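Local coordinates for protein neck and C-terminal motor domain of Kar3 (Candida glabrata, PDB 4GKR) that is a kinesin-14 motor that probably hydrolyses ATP to move along microtubules in mitosis, at residues Glu158-Tyr163 with Thr203-Cys208. Sequence-based numbering, arbitrary orientation.
Sequences EFIEIY and TNITTC
Glu158 and Ile160, on one face of the long strand 152-163 in the central sheet of the kinesin motor domain, receive the chain of 203-208 as it comes from the small hairpin of strands 191-194 and 199-202 and turns in to rejoin that sheet. Ile205 is the apolar contact on the loop side. Its CB points at the strand, and its two branches part there: CG2, anti to the backbone N, rests 3.6 Å from Glu158 CG, while the longer arm ends with CD1 4.0 Å from Ile160 CG2. The two isoleucine side chains stand roughly perpendicular, and the touching atoms are both methyls. Leu325 of helix 321-326 and Ile167 of strand 166-169 also touch Ile160, and Ile205 leans on Asp169 and His189.

Glu158 bridges from this apolar patch to Thr207. With CG anti to the carbonyl carbon (chi1 -75°) and a bend at chi2 (133°), its aliphatic part lies against Ile205 and the carboxylate is carried alongside Thr207, the two side chains pointing the same way. OE2 lies 3.3 Å from Thr207 CB and 3.7 Å from Thr207 OG1, the latter longer than an ordinary hydrogen bond. The carbonyl O of Thr206 lies 3.8 Å from Glu158 CG. Thr206 itself turns its CB away from the strand, and its OG1 is hydrogen-bonded to Asp169 OD2, tying the loop to strand 166-169. Glu158 and Ile160 also make backbone hydrogen bonds to Ile246 and Ile244 of strand 242-252. The loop leads straight into strand 208-209, which pairs antiparallel with 152-163, so its side chains pack on the central sheet at the surface of the kinesin motor domain, a P-loop NTPase-type fold.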
loop_
_atom_site.group_PDB
_atom_site.type_symbol
_atom_site.label_atom_id
_atom_site.label_comp_id
_atom_site.label_asym_id
_atom_site.label_seq_id
_atom_site.Cartn_x
_atom_site.Cartn_y
_atom_site.Cartn_z
ATOM N N GLU A 158 -0.129 -8.888 -11.756
ATOM C CA GLU A 158 -1.260 -9.673 -11.342
ATOM C C GLU A 158 -2.081 -8.782 -10.442
ATOM O O GLU A 158 -1.544 -7.922 -9.745
ATOM C CB GLU A 158 -0.807 -10.915 -10.578
ATOM C CG GLU A 158 -0.218 -11.997 -11.460
ATOM C CD GLU A 158 1.097 -12.563 -10.935
ATOM O OE1 GLU A 158 1.474 -12.263 -9.771
ATOM O OE2 GLU A 158 1.761 -13.319 -11.695
ATOM N N PHE A 159 -3.391 -8.993 -10.453
ATOM C CA PHE A 159 -4.306 -8.171 -9.709
ATOM C C PHE A 159 -5.289 -9.098 -9.027
ATOM O O PHE A 159 -6.135 -9.713 -9.683
ATOM C CB PHE A 159 -5.001 -7.189 -10.647
ATOM C CG PHE A 159 -5.729 -6.076 -9.945
ATOM C CD1 PHE A 159 -5.395 -5.696 -8.651
ATOM C CD2 PHE A 159 -6.745 -5.396 -10.589
ATOM C CE1 PHE A 159 -6.056 -4.669 -8.016
ATOM C CE2 PHE A 159 -7.418 -4.369 -9.957
ATOM C CZ PHE A 159 -7.076 -4.006 -8.663
ATOM N N ILE A 160 -5.153 -9.230 -7.710
ATOM C CA ILE A 160 -6.008 -10.148 -6.957
ATOM C C ILE A 160 -6.815 -9.460 -5.861
ATOM O O ILE A 160 -6.510 -8.329 -5.449
ATOM C CB ILE A 160 -5.239 -11.365 -6.375
ATOM C CG1 ILE A 160 -4.228 -10.926 -5.310
ATOM C CG2 ILE A 160 -4.575 -12.176 -7.490
ATOM C CD1 ILE A 160 -3.661 -12.071 -4.521
ATOM N N GLU A 161 -7.869 -10.144 -5.431
ATOM C CA GLU A 161 -8.693 -9.711 -4.313
ATOM C C GLU A 161 -8.783 -10.871 -3.346
ATOM O O GLU A 161 -8.972 -12.022 -3.755
ATOM C CB GLU A 161 -10.098 -9.282 -4.774
ATOM N N ILE A 162 -8.614 -10.569 -2.067
ATOM C CA ILE A 162 -8.744 -11.570 -1.022
ATOM C C ILE A 162 -9.938 -11.242 -0.115
ATOM O O ILE A 162 -10.034 -10.139 0.425
ATOM C CB ILE A 162 -7.455 -11.662 -0.197
ATOM C CG1 ILE A 162 -6.276 -11.973 -1.105
ATOM C CG2 ILE A 162 -7.580 -12.738 0.869
ATOM C CD1 ILE A 162 -5.016 -12.333 -0.345
ATOM N N TYR A 163 -10.842 -12.205 0.034
ATOM C CA TYR A 163 -12.007 -12.069 0.902
ATOM C C TYR A 163 -12.210 -13.363 1.668
ATOM O O TYR A 163 -12.347 -14.430 1.053
ATOM C CB TYR A 163 -13.262 -11.767 0.078
ATOM C CG TYR A 163 -14.518 -11.702 0.904
ATOM C CD1 TYR A 163 -14.782 -10.599 1.702
ATOM C CD2 TYR A 163 -15.446 -12.744 0.899
ATOM C CE1 TYR A 163 -15.932 -10.523 2.466
ATOM C CE2 TYR A 163 -16.613 -12.676 1.668
ATOM C CZ TYR A 163 -16.846 -11.563 2.454
ATOM O OH TYR A 163 -17.984 -11.460 3.238
ATOM N N THR A 203 -1.258 -20.098 -7.987
ATOM C CA THR A 203 -1.665 -20.937 -9.100
ATOM C C THR A 203 -2.910 -20.438 -9.855
ATOM O O THR A 203 -3.848 -19.888 -9.260
ATOM C CB THR A 203 -1.889 -22.382 -8.642
ATOM O OG1 THR A 203 -3.004 -22.434 -7.744
ATOM C CG2 THR A 203 -0.647 -22.918 -7.945
ATOM N N ASN A 204 -2.889 -20.643 -11.179
ATOM C CA ASN A 204 -3.982 -20.291 -12.100
ATOM C C ASN A 204 -4.364 -18.802 -12.137
ATOM O O ASN A 204 -5.524 -18.451 -12.384
ATOM C CB ASN A 204 -5.227 -21.132 -11.810
ATOM C CG ASN A 204 -4.939 -22.618 -11.745
ATOM O OD1 ASN A 204 -4.380 -23.208 -12.664
ATOM N ND2 ASN A 204 -5.349 -23.235 -10.654
ATOM N N ILE A 205 -3.394 -17.926 -11.893
ATOM C CA ILE A 205 -3.657 -16.495 -11.902
ATOM C C ILE A 205 -3.206 -15.969 -13.250
ATOM O O ILE A 205 -2.126 -16.336 -13.718
ATOM C CB ILE A 205 -2.956 -15.805 -10.714
ATOM C CG1 ILE A 205 -3.684 -16.149 -9.417
ATOM C CG2 ILE A 205 -2.947 -14.300 -10.838
ATOM C CD1 ILE A 205 -5.104 -15.648 -9.314
ATOM N N THR A 206 -4.045 -15.170 -13.908
ATOM C CA THR A 206 -3.612 -14.597 -15.175
ATOM C C THR A 206 -2.611 -13.507 -14.901
ATOM O O THR A 206 -2.859 -12.548 -14.159
ATOM C CB THR A 206 -4.735 -14.150 -16.154
ATOM O OG1 THR A 206 -5.766 -13.454 -15.454
ATOM C CG2 THR A 206 -5.327 -15.377 -16.919
ATOM N N THR A 207 -1.431 -13.721 -15.450
ATOM C CA THR A 207 -0.390 -12.737 -15.358
ATOM C C THR A 207 -0.375 -12.035 -16.704
ATOM O O THR A 207 -0.207 -12.650 -17.767
ATOM C CB THR A 207 0.968 -13.336 -14.889
ATOM O OG1 THR A 207 2.065 -12.515 -15.325
ATOM C CG2 THR A 207 1.148 -14.779 -15.382
ATOM N N CYS A 208 -0.636 -10.743 -16.629
ATOM C CA CYS A 208 -0.652 -9.885 -17.772
ATOM C C CYS A 208 0.741 -9.268 -17.977
ATOM O O CYS A 208 1.296 -8.654 -17.062
ATOM C CB CYS A 208 -1.712 -8.822 -17.540
ATOM S SG CYS A 208 -1.640 -7.433 -18.677
#